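Local structure of type III Pentaketide Synthase (Neurospora crassa, 3EUO) at residues 83-88 / 203-208. The protein probably acts as an acyltransferase of the chalcone/stilbene synthase family, a type III polyketide synthase that builds pentaketides. Sequence-based numbering, arbitrary orientation.
Sequences PLAVEA and DCASAV
The methyl of A205 sits against the backbone of L84 and A85: its CB lies 3.5 Å from A85 N and 3.6 Å from L84 C, over the face of the L84-A85 peptide. Three side chains of the helix ring the same methyl. L84 CB is nearest of the three, 3.7 Å from A205 CB, while A85 CB and A88 CB each stand 4.3 Å from it. With L84 CG anti to the carbonyl carbon (chi1 -56°), the isobutyl end runs past A205, and the side chain touches Q11 of strand 4-11.

One turn on, A88 drops its CB onto the strand backbone, 3.7 Å from A205 O. Two residues along the strand, the CB of A207 comes within 4.0 Å of A88 O.

No hydrogen bond joins the two segments. The strand spends its backbone bonds on neighbours, A205 on Q11 and S206 on A173, and S206, its CB turned away from the helix, donates its OG hydrogen bond to A333 O.

Helix 70-96 packs here on the sheet where strands 4-11, 204-211 and 168-175 lie side by side, as in the thiolase fold. Residues 83-88 run 28° off the direction of 204-208, and the axes of these segments approach to 6.9 Å, consistent with the small alanine side chains on both sides: a buried fit of methyl-to-backbone and CB-to-CB contact, with no directional bond.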
ATOM      1  N   PRO A  83      19.014   2.031   2.102  1.00 14.20           N
ATOM      2  CA  PRO A  83      19.931   2.864   2.898  1.00 14.31           C
ATOM      3  C   PRO A  83      19.601   4.365   2.871  1.00 14.10           C
ATOM      4  O   PRO A  83      19.846   5.064   3.861  1.00 14.13           O
ATOM      5  CB  PRO A  83      21.292   2.605   2.235  1.00 14.43           C
ATOM      6  CG  PRO A  83      21.150   1.237   1.642  1.00 14.94           C
ATOM      7  CD  PRO A  83      19.754   1.227   1.108  1.00 14.57           C
ATOM      8  N   LEU A  84      19.067   4.853   1.748  1.00 13.90           N
ATOM      9  CA  LEU A  84      18.655   6.252   1.627  1.00 13.61           C
ATOM     10  C   LEU A  84      17.475   6.503   2.555  1.00 13.18           C
ATOM     11  O   LEU A  84      17.418   7.522   3.251  1.00 13.05           O
ATOM     12  CB  LEU A  84      18.247   6.576   0.180  1.00 13.53           C
ATOM     13  CG  LEU A  84      19.247   6.315  -0.946  1.00 14.04           C
ATOM     14  CD1 LEU A  84      18.598   6.541  -2.310  1.00 14.63           C
ATOM     15  CD2 LEU A  84      20.489   7.184  -0.772  1.00 15.30           C
ATOM     16  N   ALA A  85      16.539   5.559   2.562  1.00 12.94           N
ATOM     17  CA  ALA A  85      15.342   5.655   3.396  1.00 12.67           C
ATOM     18  C   ALA A  85      15.703   5.602   4.880  1.00 12.58           C
ATOM     19  O   ALA A  85      15.116   6.315   5.701  1.00 12.70           O
ATOM     20  CB  ALA A  85      14.371   4.547   3.040  1.00 13.11           C
ATOM     21  N   VAL A  86      16.675   4.759   5.215  1.00 12.52           N
ATOM     22  CA  VAL A  86      17.137   4.640   6.591  1.00 12.81           C
ATOM     23  C   VAL A  86      17.754   5.974   7.034  1.00 13.36           C
ATOM     24  O   VAL A  86      17.433   6.479   8.107  1.00 13.47           O
ATOM     25  CB  VAL A  86      18.120   3.455   6.783  1.00 12.54           C
ATOM     26  CG1 VAL A  86      18.732   3.468   8.183  1.00 12.56           C
ATOM     27  CG2 VAL A  86      17.411   2.113   6.538  1.00 11.32           C
ATOM     28  N   GLU A  87      18.602   6.556   6.189  1.00 14.01           N
ATOM     29  CA  GLU A  87      19.274   7.814   6.551  1.00 14.67           C
ATOM     30  C   GLU A  87      18.320   9.014   6.637  1.00 14.53           C
ATOM     31  O   GLU A  87      18.426   9.831   7.559  1.00 14.61           O
ATOM     32  CB  GLU A  87      20.449   8.082   5.604  1.00 15.24           C
ATOM     33  CG  GLU A  87      21.206   9.395   5.855  1.00 17.98           C
ATOM     34  CD  GLU A  87      21.914   9.455   7.214  1.00 21.73           C
ATOM     35  OE1 GLU A  87      22.088   8.407   7.879  1.00 23.12           O
ATOM     36  OE2 GLU A  87      22.306  10.571   7.614  1.00 24.31           O
ATOM     37  N   ALA A  88      17.382   9.111   5.689  1.00 14.09           N
ATOM     38  CA  ALA A  88      16.362  10.164   5.706  1.00 13.73           C
ATOM     39  C   ALA A  88      15.507  10.070   6.974  1.00 13.95           C
ATOM     40  O   ALA A  88      15.249  11.072   7.637  1.00 13.89           O
ATOM     41  CB  ALA A  88      15.479  10.074   4.463  1.00 14.12           C
ATOM     42  N   ASP A 203      16.115   9.664  -8.303  1.00 12.92           N
ATOM     43  CA  ASP A 203      16.087   8.807  -7.117  1.00 13.38           C
ATOM     44  C   ASP A 203      16.260   9.651  -5.856  1.00 13.57           C
ATOM     45  O   ASP A 203      17.062  10.589  -5.839  1.00 13.71           O
ATOM     46  CB  ASP A 203      17.210   7.759  -7.166  1.00 13.39           C
ATOM     47  CG  ASP A 203      17.223   6.960  -8.462  1.00 14.02           C
ATOM     48  OD1 ASP A 203      16.175   6.885  -9.137  1.00 14.02           O
ATOM     49  OD2 ASP A 203      18.290   6.407  -8.802  1.00 13.06           O
ATOM     50  N   CYS A 204      15.514   9.305  -4.810  1.00 13.65           N
ATOM     51  CA  CYS A 204      15.560  10.044  -3.552  1.00 13.42           C
ATOM     52  C   CYS A 204      14.796   9.314  -2.466  1.00 13.39           C
ATOM     53  O   CYS A 204      13.885   8.538  -2.749  1.00 13.23           O
ATOM     54  CB  CYS A 204      14.936  11.436  -3.721  1.00 13.73           C
ATOM     55  SG  CYS A 204      15.094  12.533  -2.276  1.00 15.67           S
ATOM     56  N   ALA A 205      15.161   9.582  -1.216  1.00 12.98           N
ATOM     57  CA  ALA A 205      14.293   9.217  -0.098  1.00 12.63           C
ATOM     58  C   ALA A 205      14.117  10.436   0.772  1.00 12.92           C
ATOM     59  O   ALA A 205      15.041  11.226   0.936  1.00 13.10           O
ATOM     60  CB  ALA A 205      14.871   8.064   0.700  1.00 12.90           C
ATOM     61  N   SER A 206      12.917  10.597   1.318  1.00 12.87           N
ATOM     62  CA  SER A 206      12.639  11.718   2.195  1.00 13.24           C
ATOM     63  C   SER A 206      11.638  11.288   3.244  1.00 12.97           C
ATOM     64  O   SER A 206      10.826  10.398   3.005  1.00 12.34           O
ATOM     65  CB  SER A 206      12.098  12.901   1.405  1.00 13.00           C
ATOM     66  OG  SER A 206      10.917  12.547   0.718  1.00 13.83           O
ATOM     67  N   ALA A 207      11.707  11.920   4.410  1.00 13.22           N
ATOM     68  CA  ALA A 207      10.851  11.540   5.527  1.00 13.03           C
ATOM     69  C   ALA A 207      10.480  12.740   6.373  1.00 13.34           C
ATOM     70  O   ALA A 207      11.219  13.725   6.430  1.00 13.37           O
ATOM     71  CB  ALA A 207      11.542  10.480   6.385  1.00 13.37           C
ATOM     72  N   VAL A 208       9.308  12.658   6.999  1.00 13.56           N
ATOM     73  CA  VAL A 208       8.919  13.597   8.042  1.00 13.35           C
ATOM     74  C   VAL A 208       8.403  12.825   9.251  1.00 13.61           C
ATOM     75  O   VAL A 208       7.974  11.673   9.138  1.00 13.08           O
ATOM     76  CB  VAL A 208       7.857  14.646   7.584  1.00 13.54           C
ATOM     77  CG1 VAL A 208       8.359  15.442   6.369  1.00 13.00           C
ATOM     78  CG2 VAL A 208       6.504  13.992   7.290  1.00 13.36           C
TER